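Local coordinates for protein UDP-N-Acetylenolpyruvylglucosamine Reductase (Thermus caldophilus, PDB 2GQT) that catalyses the NADPH-dependent reduction of UDP-N-acetylenolpyruvylglucosamine to UDP-N-acetylmuramate with bound FAD, a step in building bacterial peptidoglycan, at residues I63-E68 with V78-L83; P85-E90 with A107-A112; L103-Q108 with M115-R120; G111-N116 with G122-A127. All blocks are in the same frame, centred on the assembly; numbering follows the deposited sequence.

Contact 1: residues I63-E68 with V78-L83; sequences IRLAGE and VGAGTL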
# COMPACT_ATOMS: atom_id res chain seq x y z
N ILE A 63 -8.26 5.11 -11.07
CA ILE A 63 -9.39 5.36 -10.19
C ILE A 63 -8.95 5.53 -8.74
O ILE A 63 -8.19 4.69 -8.21
CB ILE A 63 -10.43 4.23 -10.30
CG1 ILE A 63 -11.00 4.16 -11.72
CG2 ILE A 63 -11.54 4.41 -9.28
CD1 ILE A 63 -11.88 2.96 -11.97
N ARG A 64 -9.40 6.61 -8.13
CA ARG A 64 -9.25 6.87 -6.69
C ARG A 64 -10.63 6.81 -6.06
O ARG A 64 -11.58 7.40 -6.58
CB ARG A 64 -8.70 8.28 -6.45
CG ARG A 64 -7.25 8.51 -6.75
CD ARG A 64 -6.82 9.85 -6.19
NE ARG A 64 -7.76 10.95 -6.43
CZ ARG A 64 -7.62 12.16 -5.89
NH1 ARG A 64 -6.59 12.41 -5.09
NH2 ARG A 64 -8.50 13.11 -6.15
N LEU A 65 -10.73 6.14 -4.92
CA LEU A 65 -11.99 6.02 -4.20
C LEU A 65 -12.08 7.06 -3.11
O LEU A 65 -11.25 7.09 -2.20
CB LEU A 65 -12.13 4.63 -3.60
CG LEU A 65 -12.05 3.44 -4.56
CD1 LEU A 65 -12.05 2.16 -3.75
CD2 LEU A 65 -13.19 3.45 -5.57
N ALA A 66 -13.09 7.92 -3.22
CA ALA A 66 -13.32 8.96 -2.23
C ALA A 66 -14.80 8.97 -1.85
O ALA A 66 -15.47 7.95 -2.00
CB ALA A 66 -12.85 10.31 -2.78
N GLY A 67 -15.32 10.09 -1.34
CA GLY A 67 -16.74 10.19 -1.01
C GLY A 67 -17.19 9.08 -0.08
O GLY A 67 -16.61 8.88 0.98
N GLU A 68 -18.22 8.35 -0.47
CA GLU A 68 -18.76 7.29 0.37
C GLU A 68 -17.73 6.20 0.67
O GLU A 68 -17.83 5.49 1.68
CB GLU A 68 -20.01 6.67 -0.25
CG GLU A 68 -19.75 5.77 -1.44
CD GLU A 68 -21.00 5.05 -1.91
OE1 GLU A 68 -21.89 5.72 -2.46
OE2 GLU A 68 -21.07 3.81 -1.74
N VAL A 78 -16.42 -0.19 6.57
CA VAL A 78 -15.28 0.70 6.50
C VAL A 78 -14.92 0.87 5.02
O VAL A 78 -14.59 -0.10 4.35
CB VAL A 78 -14.08 0.11 7.29
CG1 VAL A 78 -12.80 0.90 7.07
CG2 VAL A 78 -14.41 0.02 8.78
N GLY A 79 -15.00 2.08 4.50
CA GLY A 79 -14.71 2.32 3.10
C GLY A 79 -13.27 2.02 2.72
O GLY A 79 -12.36 2.27 3.50
N ALA A 80 -13.06 1.49 1.52
CA ALA A 80 -11.72 1.10 1.10
C ALA A 80 -10.77 2.26 0.85
O ALA A 80 -9.55 2.08 0.84
CB ALA A 80 -11.79 0.22 -0.12
N GLY A 81 -11.33 3.46 0.63
CA GLY A 81 -10.51 4.67 0.48
C GLY A 81 -10.04 5.27 1.79
O GLY A 81 -9.27 6.22 1.78
N THR A 82 -10.52 4.73 2.91
CA THR A 82 -10.09 5.16 4.24
C THR A 82 -8.62 4.80 4.45
O THR A 82 -8.19 3.71 4.04
CB THR A 82 -10.94 4.48 5.34
OG1 THR A 82 -12.33 4.67 5.05
CG2 THR A 82 -10.62 5.03 6.73
N LEU A 83 -7.86 5.69 5.08
CA LEU A 83 -6.46 5.40 5.39
C LEU A 83 -6.32 4.44 6.56
O LEU A 83 -6.89 4.66 7.64
CB LEU A 83 -5.68 6.69 5.65
CG LEU A 83 -5.36 7.46 4.37
CD1 LEU A 83 -5.01 8.91 4.70
CD2 LEU A 83 -4.26 6.78 3.56
O HOH W 1 -9.38 7.78 -0.48
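L65 sets CG anti to its own carbonyl carbon (chi1 -57°) and CD1 anti to CA (chi2 174°), and this carries the CD1 methyl out to A80. The two methyls, L65 CD1 and A80 CB, lie 4.1 Å apart in a light apolar touch. Beside it the backbones come close. L65 O rests 3.7 Å from G81 CA. A CB on G81 would clash with that carbonyl oxygen, so the missing CB is what allows the approach. A water bridges the two backbones. It donates to L65 O at 2.6 Å and to G81 O at 2.7 Å, and so ties the two carbonyls together. G81 lies inside a type I beta turn from G79 to T82. T82 holds this turn twice through G79 O: T82 N bonds it at 3.1 Å and T82 OG1 at 2.9 Å, both from the same face of its plane. The hydroxyl is tilted 34° from that plane. The contact joins the ends of strands from two sheets. Strand 61-65 runs between strands 22-28 and 42-44, while strand 77-79 pairs with strand 161-171. L65 also packs on L34 of helix 31-37, on I161 of strand 161-171 and on the FAD, and L83 stands at the N-cap position of helix 84-93.

Contact 2: residues P85-E90 with A107-A112; sequences PLLVQE and AQVGGA. With FAD (flavin-adenine dinucleotide), chain C.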
# COMPACT_ATOMS: atom_id res chain seq x y z
N PRO A 85 -3.69 4.02 8.49
CA PRO A 85 -3.18 4.67 9.70
C PRO A 85 -4.25 5.37 10.55
O PRO A 85 -4.10 5.43 11.78
CB PRO A 85 -2.16 5.68 9.16
CG PRO A 85 -1.70 5.09 7.87
CD PRO A 85 -2.92 4.43 7.29
N LEU A 86 -5.30 5.88 9.92
CA LEU A 86 -6.41 6.46 10.67
C LEU A 86 -7.11 5.37 11.48
O LEU A 86 -7.36 5.54 12.68
CB LEU A 86 -7.40 7.14 9.72
CG LEU A 86 -8.69 7.66 10.36
CD1 LEU A 86 -8.41 8.74 11.42
CD2 LEU A 86 -9.61 8.20 9.31
N LEU A 87 -7.45 4.26 10.83
CA LEU A 87 -8.15 3.18 11.50
C LEU A 87 -7.35 2.59 12.66
O LEU A 87 -7.93 2.28 13.69
CB LEU A 87 -8.52 2.10 10.50
CG LEU A 87 -9.50 2.56 9.44
CD1 LEU A 87 -9.52 1.56 8.33
CD2 LEU A 87 -10.91 2.77 9.99
N VAL A 88 -6.03 2.45 12.50
CA VAL A 88 -5.20 1.96 13.59
C VAL A 88 -5.38 2.83 14.85
O VAL A 88 -5.58 2.31 15.96
CB VAL A 88 -3.71 1.90 13.17
CG1 VAL A 88 -2.81 1.65 14.36
CG2 VAL A 88 -3.50 0.83 12.09
N GLN A 89 -5.32 4.14 14.68
CA GLN A 89 -5.46 5.05 15.82
C GLN A 89 -6.90 5.10 16.35
O GLN A 89 -7.12 5.14 17.56
CB GLN A 89 -4.97 6.45 15.47
CG GLN A 89 -3.50 6.53 15.08
CD GLN A 89 -2.56 6.03 16.15
OE1 GLN A 89 -2.80 6.21 17.35
NE2 GLN A 89 -1.46 5.41 15.72
N GLU A 90 -7.87 5.07 15.44
CA GLU A 90 -9.27 5.06 15.85
C GLU A 90 -9.63 3.82 16.65
O GLU A 90 -10.39 3.90 17.62
CB GLU A 90 -10.18 5.18 14.63
CG GLU A 90 -10.15 6.53 13.96
CD GLU A 90 -10.89 7.58 14.75
OE1 GLU A 90 -10.41 7.93 15.85
OE2 GLU A 90 -11.95 8.02 14.26
N ALA A 107 -1.07 2.74 4.08
CA ALA A 107 -1.95 2.21 3.06
C ALA A 107 -3.35 2.81 3.14
O ALA A 107 -3.81 3.18 4.22
CB ALA A 107 -2.07 0.71 3.24
N GLN A 108 -4.06 2.84 2.01
CA GLN A 108 -5.52 2.82 2.09
C GLN A 108 -5.95 1.38 2.39
O GLN A 108 -5.24 0.42 2.08
CB GLN A 108 -6.15 3.27 0.78
CG GLN A 108 -6.14 4.77 0.58
CD GLN A 108 -6.82 5.18 -0.70
OE1 GLN A 108 -7.59 4.41 -1.29
NE2 GLN A 108 -6.56 6.42 -1.13
N VAL A 109 -7.14 1.25 2.96
CA VAL A 109 -7.71 -0.07 3.24
C VAL A 109 -7.68 -0.98 2.00
O VAL A 109 -7.28 -2.15 2.08
CB VAL A 109 -9.14 0.06 3.80
CG1 VAL A 109 -9.89 -1.27 3.75
CG2 VAL A 109 -9.09 0.57 5.21
N GLY A 110 -8.09 -0.46 0.85
CA GLY A 110 -8.14 -1.29 -0.35
C GLY A 110 -6.77 -1.80 -0.76
O GLY A 110 -6.63 -2.95 -1.19
N GLY A 111 -5.76 -0.94 -0.67
CA GLY A 111 -4.38 -1.32 -0.98
C GLY A 111 -3.82 -2.32 0.02
O GLY A 111 -3.06 -3.21 -0.36
N ALA A 112 -4.19 -2.16 1.29
CA ALA A 112 -3.77 -3.10 2.33
C ALA A 112 -4.39 -4.48 2.10
O ALA A 112 -3.76 -5.49 2.38
CB ALA A 112 -4.15 -2.57 3.70
PA FAD C . -1.01 1.45 -3.73
O1A FAD C . 0.45 1.53 -3.61
O2A FAD C . -1.79 2.63 -4.15
O5B FAD C . -1.44 0.25 -4.67
C5B FAD C . -0.85 -1.04 -4.47
C4B FAD C . -1.65 -2.09 -5.22
O4B FAD C . -2.96 -2.17 -4.64
C3B FAD C . -1.86 -1.79 -6.71
O3B FAD C . -1.92 -3.03 -7.40
C2B FAD C . -3.22 -1.10 -6.71
O2B FAD C . -3.88 -1.22 -7.97
C1B FAD C . -3.95 -1.92 -5.67
N9A FAD C . -5.11 -1.26 -5.04
C8A FAD C . -5.10 -0.12 -4.34
N7A FAD C . -6.33 0.14 -3.90
C5A FAD C . -7.13 -0.86 -4.30
C6A FAD C . -8.49 -1.15 -4.18
N6A FAD C . -9.34 -0.36 -3.51
N1A FAD C . -8.96 -2.28 -4.75
C2A FAD C . -8.15 -3.10 -5.43
N3A FAD C . -6.85 -2.87 -5.59
C4A FAD C . -6.34 -1.75 -5.03
N1 FAD C . 3.77 -3.13 3.39
C2 FAD C . 3.60 -4.17 4.27
O2 FAD C . 3.01 -5.18 3.91
N3 FAD C . 4.12 -4.08 5.56
C4 FAD C . 4.79 -2.95 6.00
O4 FAD C . 5.23 -2.90 7.15
C4X FAD C . 4.95 -1.89 5.10
N5 FAD C . 5.63 -0.74 5.50
C5X FAD C . 5.72 0.34 4.61
C6 FAD C . 6.34 1.51 5.04
C7 FAD C . 6.44 2.61 4.19
C7M FAD C . 7.11 3.89 4.69
C8 FAD C . 5.92 2.52 2.89
C8M FAD C . 6.02 3.72 1.94
C9 FAD C . 5.31 1.35 2.46
C9A FAD C . 5.20 0.24 3.31
N10 FAD C . 4.59 -0.95 2.89
C10 FAD C . 4.44 -1.99 3.80
C1' FAD C . 4.11 -1.14 1.50
C2' FAD C . 2.69 -0.60 1.28
O2' FAD C . 2.34 0.35 2.31
C3' FAD C . 1.63 -1.70 1.27
O3' FAD C . 1.89 -2.60 0.18
C4' FAD C . 0.21 -1.13 1.17
O4' FAD C . -0.73 -2.18 1.38
C5' FAD C . -0.09 -0.45 -0.17
O5' FAD C . -1.35 0.20 -0.03
P FAD C . -1.65 1.52 -0.87
O1P FAD C . -3.03 1.91 -0.55
O2P FAD C . -0.56 2.51 -0.74
O3P FAD C . -1.65 0.88 -2.34
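L87 and V109 make the apolar part of this contact, with side chains crossing at about a right angle. L87 CD1 meets V109 CG2 at 3.3 Å, which is tighter than a usual carbon contact. With CG anti to the carbonyl carbon (chi1 -64°), the L87 chain runs from helix 84-93 to the first turn of helix 109-114. A second packing contact is made to backbone: P85 CD lies against A107 O at 3.4 Å. The hydrogen bonds belong to the other side of segment 107-112, where FAD sits. Q108 N, at the N-cap of helix 109-114, donates to FAD O1P at 2.9 Å with an angle of 148°. The ribityl hydroxyl FAD O4' gives a weak bond to G111 O at 3.1 Å. Close packing adds to the grip. A107 CB touches FAD O5' at 3.4 Å, and G110 CA comes within 3.5 Å of FAD N6A. A CB on G110 would collide with FAD N6A, and one on G111 with FAD O1P, so both glycines give the cofactor its room. Backbone bonds between A107 and L84 and between V109 and T82 tie the segment to the start of helix 84-93 and the turn before it. The start of helix 109-114, with Q108 N on the phosphate and two glycines beside it, forms part of the FAD site of this FAD_PCMH-clan domain.

Contact 3: residues L103-Q108 with M115-R120; sequences LGIPAQ and MNAGTR. With FAD (flavin-adenine dinucleotide), chain C.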
# COMPACT_ATOMS: atom_id res chain seq x y z
N LEU A 103 0.31 -0.92 12.39
CA LEU A 103 0.91 0.39 12.59
C LEU A 103 2.13 0.57 11.71
O LEU A 103 2.97 -0.33 11.57
CB LEU A 103 1.30 0.57 14.07
CG LEU A 103 1.92 1.91 14.49
CD1 LEU A 103 0.93 3.07 14.35
CD2 LEU A 103 2.41 1.84 15.93
N GLY A 104 2.23 1.75 11.10
CA GLY A 104 3.39 2.08 10.28
C GLY A 104 3.25 1.71 8.82
O GLY A 104 4.17 1.94 8.03
N ILE A 105 2.09 1.18 8.43
CA ILE A 105 1.81 0.85 7.03
C ILE A 105 0.94 1.96 6.42
O ILE A 105 -0.24 2.08 6.76
CB ILE A 105 1.10 -0.50 6.90
CG1 ILE A 105 1.90 -1.60 7.60
CG2 ILE A 105 0.89 -0.82 5.41
CD1 ILE A 105 1.23 -2.95 7.63
N PRO A 106 1.51 2.78 5.53
CA PRO A 106 0.80 3.96 5.04
C PRO A 106 -0.12 3.64 3.85
O PRO A 106 0.02 4.21 2.76
CB PRO A 106 1.95 4.89 4.64
CG PRO A 106 2.97 3.97 4.14
CD PRO A 106 2.88 2.71 4.97
N ALA A 107 -1.07 2.74 4.08
CA ALA A 107 -1.95 2.21 3.06
C ALA A 107 -3.35 2.81 3.14
O ALA A 107 -3.81 3.18 4.22
CB ALA A 107 -2.07 0.71 3.24
N GLN A 108 -4.06 2.84 2.01
CA GLN A 108 -5.52 2.82 2.09
C GLN A 108 -5.95 1.38 2.39
O GLN A 108 -5.24 0.42 2.08
CB GLN A 108 -6.15 3.27 0.78
CG GLN A 108 -6.14 4.77 0.58
CD GLN A 108 -6.82 5.18 -0.70
OE1 GLN A 108 -7.59 4.41 -1.29
NE2 GLN A 108 -6.56 6.42 -1.13
N MET A 115 -2.64 -6.05 -1.13
CA MET A 115 -1.27 -6.46 -0.86
C MET A 115 -1.11 -7.19 0.46
O MET A 115 0.01 -7.34 0.95
CB MET A 115 -0.35 -5.24 -0.89
CG MET A 115 -0.33 -4.50 -2.23
SD MET A 115 -0.05 -5.58 -3.67
CE MET A 115 1.56 -6.27 -3.29
N ASN A 116 -2.23 -7.64 1.04
CA ASN A 116 -2.27 -8.27 2.37
C ASN A 116 -1.19 -7.71 3.28
O ASN A 116 -0.34 -8.43 3.79
CB ASN A 116 -2.19 -9.80 2.28
CG ASN A 116 -2.62 -10.47 3.57
OD1 ASN A 116 -3.25 -9.83 4.43
ND2 ASN A 116 -2.29 -11.75 3.72
N ALA A 117 -1.24 -6.40 3.50
CA ALA A 117 -0.15 -5.72 4.18
C ALA A 117 0.01 -6.24 5.60
O ALA A 117 -0.98 -6.52 6.28
CB ALA A 117 -0.36 -4.22 4.17
N GLY A 118 1.26 -6.36 6.04
CA GLY A 118 1.50 -6.87 7.38
C GLY A 118 2.91 -6.73 7.89
O GLY A 118 3.80 -6.22 7.20
N THR A 119 3.07 -7.15 9.14
CA THR A 119 4.35 -7.13 9.85
C THR A 119 4.49 -8.48 10.55
O THR A 119 3.63 -9.35 10.39
CB THR A 119 4.36 -6.01 10.90
OG1 THR A 119 3.38 -6.30 11.91
CG2 THR A 119 4.07 -4.64 10.27
N ARG A 120 5.55 -8.65 11.34
CA ARG A 120 5.73 -9.88 12.12
C ARG A 120 4.61 -10.06 13.15
O ARG A 120 4.46 -11.14 13.72
CB ARG A 120 7.10 -9.89 12.82
CG ARG A 120 7.27 -8.89 13.96
CD ARG A 120 8.48 -9.22 14.84
NE ARG A 120 9.73 -8.92 14.14
CZ ARG A 120 10.55 -7.92 14.44
NH1 ARG A 120 10.30 -7.11 15.46
NH2 ARG A 120 11.66 -7.75 13.72
PA FAD C . -1.01 1.45 -3.73
O1A FAD C . 0.45 1.53 -3.61
O2A FAD C . -1.79 2.63 -4.15
O5B FAD C . -1.44 0.25 -4.67
C5B FAD C . -0.85 -1.04 -4.47
C4B FAD C . -1.65 -2.09 -5.22
O4B FAD C . -2.96 -2.17 -4.64
C3B FAD C . -1.86 -1.79 -6.71
O3B FAD C . -1.92 -3.03 -7.40
C2B FAD C . -3.22 -1.10 -6.71
O2B FAD C . -3.88 -1.22 -7.97
C1B FAD C . -3.95 -1.92 -5.67
N9A FAD C . -5.11 -1.26 -5.04
C8A FAD C . -5.10 -0.12 -4.34
N7A FAD C . -6.33 0.14 -3.90
C5A FAD C . -7.13 -0.86 -4.30
C6A FAD C . -8.49 -1.15 -4.18
N6A FAD C . -9.34 -0.36 -3.51
N1A FAD C . -8.96 -2.28 -4.75
C2A FAD C . -8.15 -3.10 -5.43
N3A FAD C . -6.85 -2.87 -5.59
C4A FAD C . -6.34 -1.75 -5.03
N1 FAD C . 3.77 -3.13 3.39
C2 FAD C . 3.60 -4.17 4.27
O2 FAD C . 3.01 -5.18 3.91
N3 FAD C . 4.12 -4.08 5.56
C4 FAD C . 4.79 -2.95 6.00
O4 FAD C . 5.23 -2.90 7.15
C4X FAD C . 4.95 -1.89 5.10
N5 FAD C . 5.63 -0.74 5.50
C5X FAD C . 5.72 0.34 4.61
C6 FAD C . 6.34 1.51 5.04
C7 FAD C . 6.44 2.61 4.19
C7M FAD C . 7.11 3.89 4.69
C8 FAD C . 5.92 2.52 2.89
C8M FAD C . 6.02 3.72 1.94
C9 FAD C . 5.31 1.35 2.46
C9A FAD C . 5.20 0.24 3.31
N10 FAD C . 4.59 -0.95 2.89
C10 FAD C . 4.44 -1.99 3.80
C1' FAD C . 4.11 -1.14 1.50
C2' FAD C . 2.69 -0.60 1.28
O2' FAD C . 2.34 0.35 2.31
C3' FAD C . 1.63 -1.70 1.27
O3' FAD C . 1.89 -2.60 0.18
C4' FAD C . 0.21 -1.13 1.17
O4' FAD C . -0.73 -2.18 1.38
C5' FAD C . -0.09 -0.45 -0.17
O5' FAD C . -1.35 0.20 -0.03
P FAD C . -1.65 1.52 -0.87
O1P FAD C . -3.03 1.91 -0.55
O2P FAD C . -0.56 2.51 -0.74
O3P FAD C . -1.65 0.88 -2.34
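I105 reaches across to A117, G118 and T119, and the flavin lies against both segments. At the start of segment 115-120, M115 CB packs on FAD O3' at 3.6 Å. N116, with positive phi, closes helix 109-114 in a Schellman motif and turns the chain toward the isoalloxazine. A117 CB then meets I105 CG2 at 3.8 Å. G118 uses its backbone to bond the polar atoms of the pyrimidine ring. G118 N donates to FAD O2 at 3.0 Å, and FAD N3 donates to G118 O at 2.7 Å in an almost straight bond (178°). I105 CD1 sits 3.8 Å from G118 N. T119 turns CG2 toward I105 CD1, 4.2 Å away, and toward FAD O4. Its OG1 bonds to G101 O and F121 N.

I105 has CG2 anti to the backbone N and CG1 anti to the carbonyl carbon (chi1 -55°), which puts CG2 by A117 and CG1 over one face of the flavin, 3.6 Å from FAD C4. P106 CG covers the same face at the other end of the ring system, 3.5 Å from FAD C8. With an alanine at I105, the pyrimidine ring would probably lose its cover on this face, and A117 and T119 their shared apolar partner. The chemistry divides neatly: carbon packs on the face, while backbone N-H and C=O bond O2 and N3. Together these probably fix how the ring is turned, and the N-H at FAD O2 would probably help to stabilise negative charge on the reduced flavin.

Contact 4: residues G111-N116 with G122-A127; sequences GAVKMN and GEMADA. With FAD (flavin-adenine dinucleotide), chain C.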
# COMPACT_ATOMS: atom_id res chain seq x y z
N GLY A 111 -5.76 -0.94 -0.67
CA GLY A 111 -4.38 -1.32 -0.98
C GLY A 111 -3.82 -2.32 0.02
O GLY A 111 -3.06 -3.21 -0.36
N ALA A 112 -4.19 -2.16 1.29
CA ALA A 112 -3.77 -3.10 2.33
C ALA A 112 -4.39 -4.48 2.10
O ALA A 112 -3.76 -5.49 2.38
CB ALA A 112 -4.15 -2.57 3.70
N VAL A 113 -5.63 -4.52 1.63
CA VAL A 113 -6.26 -5.79 1.27
C VAL A 113 -5.58 -6.40 0.03
O VAL A 113 -5.19 -7.57 0.05
CB VAL A 113 -7.78 -5.62 1.02
CG1 VAL A 113 -8.38 -6.90 0.43
CG2 VAL A 113 -8.50 -5.22 2.29
N LYS A 114 -5.42 -5.61 -1.02
CA LYS A 114 -4.81 -6.12 -2.25
C LYS A 114 -3.43 -6.73 -1.97
O LYS A 114 -3.09 -7.79 -2.50
CB LYS A 114 -4.70 -5.03 -3.31
CG LYS A 114 -4.01 -5.47 -4.61
CD LYS A 114 -4.95 -6.24 -5.50
CE LYS A 114 -4.30 -6.60 -6.82
NZ LYS A 114 -5.25 -7.46 -7.61
N MET A 115 -2.64 -6.05 -1.13
CA MET A 115 -1.27 -6.46 -0.86
C MET A 115 -1.11 -7.19 0.46
O MET A 115 0.01 -7.34 0.95
CB MET A 115 -0.35 -5.24 -0.89
CG MET A 115 -0.33 -4.50 -2.23
SD MET A 115 -0.05 -5.58 -3.67
CE MET A 115 1.56 -6.27 -3.29
N ASN A 116 -2.23 -7.64 1.04
CA ASN A 116 -2.27 -8.27 2.37
C ASN A 116 -1.19 -7.71 3.28
O ASN A 116 -0.34 -8.43 3.79
CB ASN A 116 -2.19 -9.80 2.28
CG ASN A 116 -2.62 -10.47 3.57
OD1 ASN A 116 -3.25 -9.83 4.43
ND2 ASN A 116 -2.29 -11.75 3.72
N GLY A 122 1.17 -9.18 12.65
CA GLY A 122 -0.14 -9.46 12.06
C GLY A 122 -0.22 -8.95 10.63
O GLY A 122 0.64 -8.17 10.19
N GLU A 123 -1.24 -9.40 9.92
CA GLU A 123 -1.48 -8.97 8.54
C GLU A 123 -2.94 -8.58 8.34
O GLU A 123 -3.81 -8.97 9.12
CB GLU A 123 -1.07 -10.05 7.54
CG GLU A 123 -1.84 -11.34 7.68
CD GLU A 123 -1.30 -12.44 6.79
OE1 GLU A 123 -2.12 -13.29 6.38
OE2 GLU A 123 -0.08 -12.45 6.50
N MET A 124 -3.19 -7.83 7.28
CA MET A 124 -4.51 -7.30 6.99
C MET A 124 -5.58 -8.38 7.01
O MET A 124 -6.65 -8.17 7.57
CB MET A 124 -4.52 -6.53 5.67
CG MET A 124 -5.80 -5.77 5.39
SD MET A 124 -6.01 -4.38 6.52
CE MET A 124 -7.49 -3.64 5.84
N ALA A 125 -5.28 -9.54 6.43
CA ALA A 125 -6.23 -10.65 6.38
C ALA A 125 -6.76 -11.06 7.76
O ALA A 125 -7.93 -11.41 7.89
CB ALA A 125 -5.61 -11.85 5.68
N ASP A 126 -5.89 -11.00 8.77
CA ASP A 126 -6.24 -11.34 10.16
C ASP A 126 -7.35 -10.45 10.70
O ASP A 126 -8.09 -10.86 11.59
CB ASP A 126 -5.03 -11.19 11.10
CG ASP A 126 -3.86 -12.08 10.74
OD1 ASP A 126 -4.06 -13.20 10.22
OD2 ASP A 126 -2.71 -11.65 11.01
N ALA A 127 -7.44 -9.23 10.17
CA ALA A 127 -8.34 -8.20 10.71
C ALA A 127 -9.62 -8.03 9.91
O ALA A 127 -10.36 -7.08 10.12
CB ALA A 127 -7.61 -6.86 10.82
PA FAD C . -1.01 1.45 -3.73
O1A FAD C . 0.45 1.53 -3.61
O2A FAD C . -1.79 2.63 -4.15
O5B FAD C . -1.44 0.25 -4.67
C5B FAD C . -0.85 -1.04 -4.47
C4B FAD C . -1.65 -2.09 -5.22
O4B FAD C . -2.96 -2.17 -4.64
C3B FAD C . -1.86 -1.79 -6.71
O3B FAD C . -1.92 -3.03 -7.40
C2B FAD C . -3.22 -1.10 -6.71
O2B FAD C . -3.88 -1.22 -7.97
C1B FAD C . -3.95 -1.92 -5.67
N9A FAD C . -5.11 -1.26 -5.04
C8A FAD C . -5.10 -0.12 -4.34
N7A FAD C . -6.33 0.14 -3.90
C5A FAD C . -7.13 -0.86 -4.30
C6A FAD C . -8.49 -1.15 -4.18
N6A FAD C . -9.34 -0.36 -3.51
N1A FAD C . -8.96 -2.28 -4.75
C2A FAD C . -8.15 -3.10 -5.43
N3A FAD C . -6.85 -2.87 -5.59
C4A FAD C . -6.34 -1.75 -5.03
N1 FAD C . 3.77 -3.13 3.39
C2 FAD C . 3.60 -4.17 4.27
O2 FAD C . 3.01 -5.18 3.91
N3 FAD C . 4.12 -4.08 5.56
C4 FAD C . 4.79 -2.95 6.00
O4 FAD C . 5.23 -2.90 7.15
C4X FAD C . 4.95 -1.89 5.10
N5 FAD C . 5.63 -0.74 5.50
C5X FAD C . 5.72 0.34 4.61
C6 FAD C . 6.34 1.51 5.04
C7 FAD C . 6.44 2.61 4.19
C7M FAD C . 7.11 3.89 4.69
C8 FAD C . 5.92 2.52 2.89
C8M FAD C . 6.02 3.72 1.94
C9 FAD C . 5.31 1.35 2.46
C9A FAD C . 5.20 0.24 3.31
N10 FAD C . 4.59 -0.95 2.89
C10 FAD C . 4.44 -1.99 3.80
C1' FAD C . 4.11 -1.14 1.50
C2' FAD C . 2.69 -0.60 1.28
O2' FAD C . 2.34 0.35 2.31
C3' FAD C . 1.63 -1.70 1.27
O3' FAD C . 1.89 -2.60 0.18
C4' FAD C . 0.21 -1.13 1.17
O4' FAD C . -0.73 -2.18 1.38
C5' FAD C . -0.09 -0.45 -0.17
O5' FAD C . -1.35 0.20 -0.03
P FAD C . -1.65 1.52 -0.87
O1P FAD C . -3.03 1.91 -0.55
O2P FAD C . -0.56 2.51 -0.74
O3P FAD C . -1.65 0.88 -2.34
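N116 and M124 bring their CA atoms within 5.2 Å where helix 109-114 ends beside the 3-10 turn 124-126. N116 sends its amide across, with CG anti to the backbone N (chi1 -163°). N116 OD1 accepts from A125 N at 2.9 Å, the donor tilted 16° from the carbonyl plane. N116 ND2 gives a 3.1 Å bond to E123 OE1 and also bonds G150 O. The amide meets the E123 carboxylate from above, the two planes being 69° apart. E123 OE2 makes a salt bridge to R152, probably an active-site residue, so N116 probably helps to position the R152 partner. A leucine at N116 would probably leave A125 N without its acceptor and the E123 carboxylate freer to turn. M124 supplies the apolar half, with its CB over A112 O. M124 SD lies against A112 CB at 3.8 Å. M124 CE lies against V113 CG2 at 4.0 Å. E123 N bonds D126 OD2 at 2.9 Å, which steadies the turn. Around it, strand 122-123 pairs with strand 118-119, M124 bonds A117 through the backbone, and V113 packs on V162 and V165 of strand 161-171.

How the contacts relate
All four contacts are buried, though P85 in contact 2 is exposed. Contacts 2 and 4 both use helix 109-114: contact 2 holds its start, contact 4 its end. Contact 3 joins the loop before this helix to the chain after it. Contact 1 is joined to the helix start by a probable bond from G110 N to A80 O. Chemistry follows place. Contacts 1 and 2 are mainly packing between the segments, with a water bridge in contact 1. Contact 3 packs around one isoleucine beside the flavin. Contact 4 alone has direct hydrogen bonds between its segments; contacts 3 and 4 both lie close to R152.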